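Local coordinates for protein hookworm platelet inhibitor 1 (Ancylostoma caninum, PDB 4TPV) that inhibits platelet aggregation and adhesion to fibrinogen and collagen for the blood-feeding hookworm, possibly by binding platelet integrins, at residues Ser64-Asn69 against Glu140-Gly145; Ser87-Ile92 against Ser107-Met112. All blocks are in the same frame, centred on the assembly; numbering follows the deposited sequence. Where two conformers were deposited one is given.

Interaction 1: residues Ser64-Asn69 against Glu140-Gly145; sequences SSEEEN and EAKGDG
A type I beta turn from S65 to E68 leads into strand 68-73, an outer strand of the CAP-domain sheet, and its two central glutamates grip the chain that leaves strand 130-138. E66 and K142 point at each other and cross at about a right angle. K142 leaves its backbone with CG anti to N, runs extended over the turn and bends at its last torsion, so that NZ drops between two oxygens of the same residue. NZ of K142 donates to E66 O at 2.9 Å, in the carbonyl plane and on a lone pair. It also makes a salt bridge with E66 OE1, 2.8 Å from K142 NZ, which it meets from above the carboxylate plane. E66 folds back at chi2 (-67°) to offer that oxygen; its OE2 pairs with K102 and, through a water, reaches D144 N.

E67 works differently, using a carboxylate to hold backbone. Bent at chi2 (70°), it brings its tip up to the backbone of residues 140-142, where OE2 accepts from two successive amides. The bond from K142 N, 2.9 Å to E67 OE2, is almost straight at 172° and uses the syn lone pair, whereas A141 N comes in from above the carboxylate plane. H117 NE2 also bonds to OE2, so this buried oxygen is well satisfied, and so many donors would be expected to favour the charged form of the acid. On the other oxygen, a water donates to E67 OE1 at 2.7 Å and to K142 O at 2.8 Å, tying the two together.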
loop_
_atom_site.group_PDB
_atom_site.type_symbol
_atom_site.label_atom_id
_atom_site.label_comp_id
_atom_site.label_asym_id
_atom_site.label_seq_id
_atom_site.Cartn_x
_atom_site.Cartn_y
_atom_site.Cartn_z
ATOM N N SER A 64 10.277 10.152 -2.423
ATOM C CA SER A 64 10.293 11.598 -2.566
ATOM C C SER A 64 9.192 12.306 -1.763
ATOM O O SER A 64 9.160 13.535 -1.710
ATOM C CB SER A 64 10.166 11.981 -4.045
ATOM O OG SER A 64 8.931 11.541 -4.570
ATOM N N SER A 65 8.293 11.534 -1.148
ATOM C CA SER A 65 7.208 12.070 -0.313
ATOM C C SER A 65 6.774 11.007 0.682
ATOM O O SER A 65 7.158 9.833 0.521
ATOM C CB SER A 65 6.018 12.504 -1.173
ATOM O OG SER A 65 5.368 11.367 -1.733
ATOM N N GLU A 66 5.969 11.381 1.682
ATOM C CA GLU A 66 5.600 10.399 2.726
ATOM C C GLU A 66 4.760 9.232 2.179
ATOM O O GLU A 66 4.807 8.107 2.727
ATOM C CB GLU A 66 4.856 11.070 3.890
ATOM C CG GLU A 66 5.729 11.932 4.798
ATOM C CD GLU A 66 6.748 11.118 5.585
ATOM O OE1 GLU A 66 6.506 9.915 5.845
ATOM O OE2 GLU A 66 7.796 11.693 5.952
ATOM N N GLU A 67 4.000 9.476 1.108
ATOM C CA GLU A 67 3.097 8.442 0.594
ATOM C C GLU A 67 3.698 7.622 -0.573
ATOM O O GLU A 67 2.982 6.966 -1.329
ATOM C CB GLU A 67 1.758 9.070 0.168
ATOM C CG GLU A 67 0.577 8.794 1.135
ATOM C CD GLU A 67 0.669 9.512 2.481
ATOM O OE1 GLU A 67 1.326 10.565 2.568
ATOM O OE2 GLU A 67 0.057 9.037 3.459
ATOM N N GLU A 68 5.017 7.600 -0.669
ATOM C CA GLU A 68 5.681 6.798 -1.682
ATOM C C GLU A 68 6.536 5.675 -1.080
ATOM O O GLU A 68 7.265 5.874 -0.103
ATOM C CB GLU A 68 6.550 7.682 -2.555
ATOM C CG GLU A 68 7.230 6.928 -3.672
ATOM C CD GLU A 68 7.921 7.866 -4.618
ATOM O OE1 GLU A 68 9.008 8.347 -4.273
ATOM O OE2 GLU A 68 7.351 8.152 -5.695
ATOM N N ASN A 69 6.426 4.489 -1.676
ATOM C CA ASN A 69 7.339 3.373 -1.393
ATOM C C ASN A 69 8.232 3.113 -2.602
ATOM O O ASN A 69 7.761 3.192 -3.743
ATOM C CB ASN A 69 6.562 2.094 -1.053
ATOM C CG ASN A 69 6.035 2.069 0.366
ATOM O OD1 ASN A 69 6.204 3.011 1.130
ATOM N ND2 ASN A 69 5.378 0.967 0.721
ATOM N N GLU A 140 -3.414 11.185 1.552
ATOM C CA GLU A 140 -2.239 11.584 2.317
ATOM C C GLU A 140 -2.525 11.689 3.815
ATOM O O GLU A 140 -3.466 12.362 4.243
ATOM C CB GLU A 140 -1.694 12.911 1.790
ATOM C CG GLU A 140 -1.105 12.820 0.392
ATOM C CD GLU A 140 -0.695 14.180 -0.151
ATOM O OE1 GLU A 140 -0.969 15.201 0.521
ATOM O OE2 GLU A 140 -0.104 14.227 -1.250
ATOM N N ALA A 141 -1.689 11.025 4.606
ATOM C CA ALA A 141 -1.899 10.926 6.042
ATOM C C ALA A 141 -0.613 10.619 6.810
ATOM O O ALA A 141 -0.478 11.014 7.961
ATOM C CB ALA A 141 -2.939 9.849 6.337
ATOM N N LYS A 142 0.321 9.898 6.192
ATOM C CA LYS A 142 1.515 9.415 6.887
ATOM C C LYS A 142 2.468 10.561 7.267
ATOM O O LYS A 142 2.647 11.515 6.517
ATOM C CB LYS A 142 2.241 8.383 6.023
ATOM C CG LYS A 142 3.610 7.889 6.540
ATOM C CD LYS A 142 4.003 6.639 5.730
ATOM C CE LYS A 142 5.509 6.310 5.772
ATOM N NZ LYS A 142 6.341 7.287 4.990
ATOM N N GLY A 143 3.076 10.463 8.442
ATOM C CA GLY A 143 3.995 11.485 8.905
ATOM C C GLY A 143 4.650 11.064 10.206
ATOM O O GLY A 143 4.063 10.296 10.977
ATOM N N ASP A 144 5.855 11.575 10.442
ATOM C CA ASP A 144 6.597 11.305 11.675
ATOM C C ASP A 144 5.736 11.633 12.884
ATOM O O ASP A 144 5.156 12.719 12.973
ATOM C CB ASP A 144 7.891 12.120 11.699
ATOM C CG ASP A 144 8.826 11.721 12.820
ATOM O OD1 ASP A 144 8.756 10.575 13.317
ATOM O OD2 ASP A 144 9.668 12.571 13.187
ATOM N N GLY A 145 5.670 10.678 13.817
ATOM C CA GLY A 145 4.980 10.885 15.076
ATOM C C GLY A 145 3.482 10.652 15.031
ATOM O O GLY A 145 2.804 10.741 16.066
HETATM O O HOH W 1 7.209 13.134 8.382
HETATM O O HOH W 2 1.391 12.610 4.319
#

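Interaction 2: residues Ser87-Ile92 against Ser107-Met112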
loop_
_atom_site.group_PDB
_atom_site.type_symbol
_atom_site.label_atom_id
_atom_site.label_comp_id
_atom_site.label_asym_id
_atom_site.label_seq_id
_atom_site.Cartn_x
_atom_site.Cartn_y
_atom_site.Cartn_z
ATOM N N SER A 87 10.001 -7.210 0.424
ATOM C CA SER A 87 10.988 -6.276 0.939
ATOM C C SER A 87 10.318 -5.266 1.864
ATOM O O SER A 87 10.818 -5.002 2.949
ATOM C CB SER A 87 11.710 -5.548 -0.199
ATOM O OG SER A 87 12.805 -4.807 0.316
ATOM N N TRP A 88 9.184 -4.716 1.440
ATOM C CA TRP A 88 8.479 -3.732 2.252
ATOM C C TRP A 88 7.873 -4.375 3.510
ATOM O O TRP A 88 7.972 -3.828 4.610
ATOM C CB TRP A 88 7.405 -3.033 1.410
ATOM C CG TRP A 88 7.995 -2.286 0.244
ATOM C CD1 TRP A 88 9.276 -1.880 0.112
ATOM C CD2 TRP A 88 7.320 -1.881 -0.960
ATOM N NE1 TRP A 88 9.460 -1.231 -1.092
ATOM C CE2 TRP A 88 8.267 -1.229 -1.770
ATOM C CE3 TRP A 88 6.016 -2.025 -1.431
ATOM C CZ2 TRP A 88 7.945 -0.686 -3.014
ATOM C CZ3 TRP A 88 5.694 -1.494 -2.665
ATOM C CH2 TRP A 88 6.654 -0.835 -3.446
ATOM N N TRP A 89 7.239 -5.534 3.358
ATOM C CA TRP A 89 6.649 -6.206 4.526
ATOM C C TRP A 89 7.681 -6.541 5.607
ATOM O O TRP A 89 7.389 -6.449 6.806
ATOM C CB TRP A 89 5.923 -7.490 4.091
ATOM C CG TRP A 89 5.467 -8.323 5.269
ATOM C CD1 TRP A 89 6.147 -9.345 5.859
ATOM C CD2 TRP A 89 4.244 -8.181 6.002
ATOM N NE1 TRP A 89 5.416 -9.865 6.900
ATOM C CE2 TRP A 89 4.245 -9.164 7.014
ATOM C CE3 TRP A 89 3.144 -7.327 5.896
ATOM C CZ2 TRP A 89 3.184 -9.316 7.911
ATOM C CZ3 TRP A 89 2.099 -7.472 6.779
ATOM C CH2 TRP A 89 2.126 -8.459 7.782
ATOM N N SER A 90 8.892 -6.903 5.185
ATOM C CA SER A 90 9.938 -7.296 6.135
ATOM C C SER A 90 10.284 -6.203 7.154
ATOM O O SER A 90 10.879 -6.487 8.199
ATOM C CB SER A 90 11.200 -7.721 5.382
ATOM O OG SER A 90 10.989 -8.949 4.702
ATOM N N GLU A 91 9.895 -4.963 6.882
ATOM C CA GLU A 91 10.157 -3.877 7.815
ATOM C C GLU A 91 9.321 -4.007 9.075
ATOM O O GLU A 91 9.545 -3.296 10.057
ATOM C CB GLU A 91 9.892 -2.522 7.150
ATOM C CG GLU A 91 10.867 -2.215 6.040
ATOM C CD GLU A 91 10.662 -0.832 5.463
ATOM O OE1 GLU A 91 9.604 -0.231 5.755
ATOM O OE2 GLU A 91 11.578 -0.343 4.761
ATOM N N ILE A 92 8.331 -4.894 9.029
ATOM C CA ILE A 92 7.467 -5.102 10.184
ATOM C C ILE A 92 8.286 -5.395 11.449
ATOM O O ILE A 92 7.883 -5.019 12.549
ATOM C CB ILE A 92 6.446 -6.241 9.904
ATOM C CG1 ILE A 92 5.293 -6.176 10.896
ATOM C CG2 ILE A 92 7.135 -7.620 9.848
ATOM C CD1 ILE A 92 4.215 -7.241 10.633
ATOM N N SER A 107 9.338 2.985 6.781
ATOM C CA SER A 107 8.492 3.823 5.936
ATOM C C SER A 107 7.634 2.977 4.985
ATOM O O SER A 107 6.457 3.277 4.762
ATOM C CB SER A 107 9.349 4.811 5.155
ATOM O OG SER A 107 8.549 5.667 4.349
ATOM N N ASN A 108 8.201 1.911 4.438
ATOM C CA ASN A 108 7.425 1.124 3.480
ATOM C C ASN A 108 6.309 0.353 4.175
ATOM O O ASN A 108 5.159 0.348 3.718
ATOM C CB ASN A 108 8.335 0.170 2.702
ATOM C CG ASN A 108 9.368 0.906 1.881
ATOM O OD1 ASN A 108 9.022 1.646 0.946
ATOM N ND2 ASN A 108 10.633 0.698 2.198
ATOM N N ILE A 109 6.622 -0.316 5.277
ATOM C CA ILE A 109 5.562 -1.055 5.937
ATOM C C ILE A 109 4.473 -0.090 6.432
ATOM O O ILE A 109 3.301 -0.381 6.315
ATOM C CB ILE A 109 6.095 -1.937 7.098
ATOM C CG1 ILE A 109 4.951 -2.738 7.731
ATOM C CG2 ILE A 109 6.798 -1.107 8.153
ATOM C CD1 ILE A 109 4.357 -3.818 6.814
ATOM N N ALA A 110 4.869 1.069 6.951
ATOM C CA ALA A 110 3.879 2.043 7.426
ATOM C C ALA A 110 2.925 2.491 6.307
ATOM O O ALA A 110 1.714 2.665 6.550
ATOM C CB ALA A 110 4.591 3.247 8.053
ATOM N N ASN A 111 3.438 2.684 5.096
ATOM C CA ASN A 111 2.567 3.070 3.996
ATOM C C ASN A 111 1.582 1.948 3.688
ATOM O O ASN A 111 0.411 2.199 3.393
ATOM C CB ASN A 111 3.370 3.410 2.732
ATOM C CG ASN A 111 3.566 4.912 2.539
ATOM O OD1 ASN A 111 2.646 5.719 2.747
ATOM N ND2 ASN A 111 4.771 5.290 2.102
ATOM N N MET A 112 2.062 0.703 3.761
ATOM C CA MET A 112 1.225 -0.439 3.408
ATOM C C MET A 112 0.121 -0.711 4.420
ATOM O O MET A 112 -0.949 -1.176 4.037
ATOM C CB MET A 112 2.067 -1.713 3.224
ATOM C CG MET A 112 2.988 -1.668 2.023
ATOM S SD MET A 112 3.486 -3.309 1.446
ATOM C CE MET A 112 4.254 -3.985 2.912
HETATM O O HOH W 3 11.959 2.354 5.203
#
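I109, N108 and W88 carry most of this packing between the end of helix 80-89, with the 3-10 turn that follows, and helix 107-113. I109 packs against the chain from W88 to I92: its CB is 3.6 Å from W88 O, CG2 meets E91 CB at 3.5 Å, and CD1 approaches W89 CE3 obliquely. N108 spreads its amide over one face of the W88 indole, the two planes only 17° apart, with CG 3.3 Å from W88 CD1 and OD1 above the rim of the ring. The same amide is held by E91, since ND2 donates to E91 OE2 at 2.9 Å. With its chain extended beyond CG, E91 reaches the first turn of helix 107-113, where OE1 accepts from I109 N at 3.0 Å and, weakly, from N108 N. The carboxylate thus meets amide groups at the positive end of the helix dipole, which probably stabilises its charge. M112 SD sits at the edge of the W88 ring, a Met-aromatic contact, while its CE tucks against W88 CB. Beyond the pair, W88 NE1 bonds to V70 O of strand 68-73, M112 reaches Y26 on helix 13-34 and Y137 on strand 130-138, and W89 stacks on Y26.

Helix 107-113 is what the two interactions share: interaction 2 packs 87-92 against it, and both segments of interaction 1 bond to it directly. From interaction 1, K142 NZ, already held by E66, also reaches S107 OG at 2.8 Å. N111 ND2 lies 2.9 Å from N69 OD1 and bonds to E66 O as well, while N69 ND2 bonds to N108 O. The aliphatic part of K142 packs against N111 too, K142 CD lying 3.4 Å from N111 OD1. The centres of the contacts are about 12 Å apart. H117 ties them further, NE2 bonding to E67 and ND1 to N111 O, so the CAP-domain sheet edge, the helix and the 140-145 chain form one connected polar network.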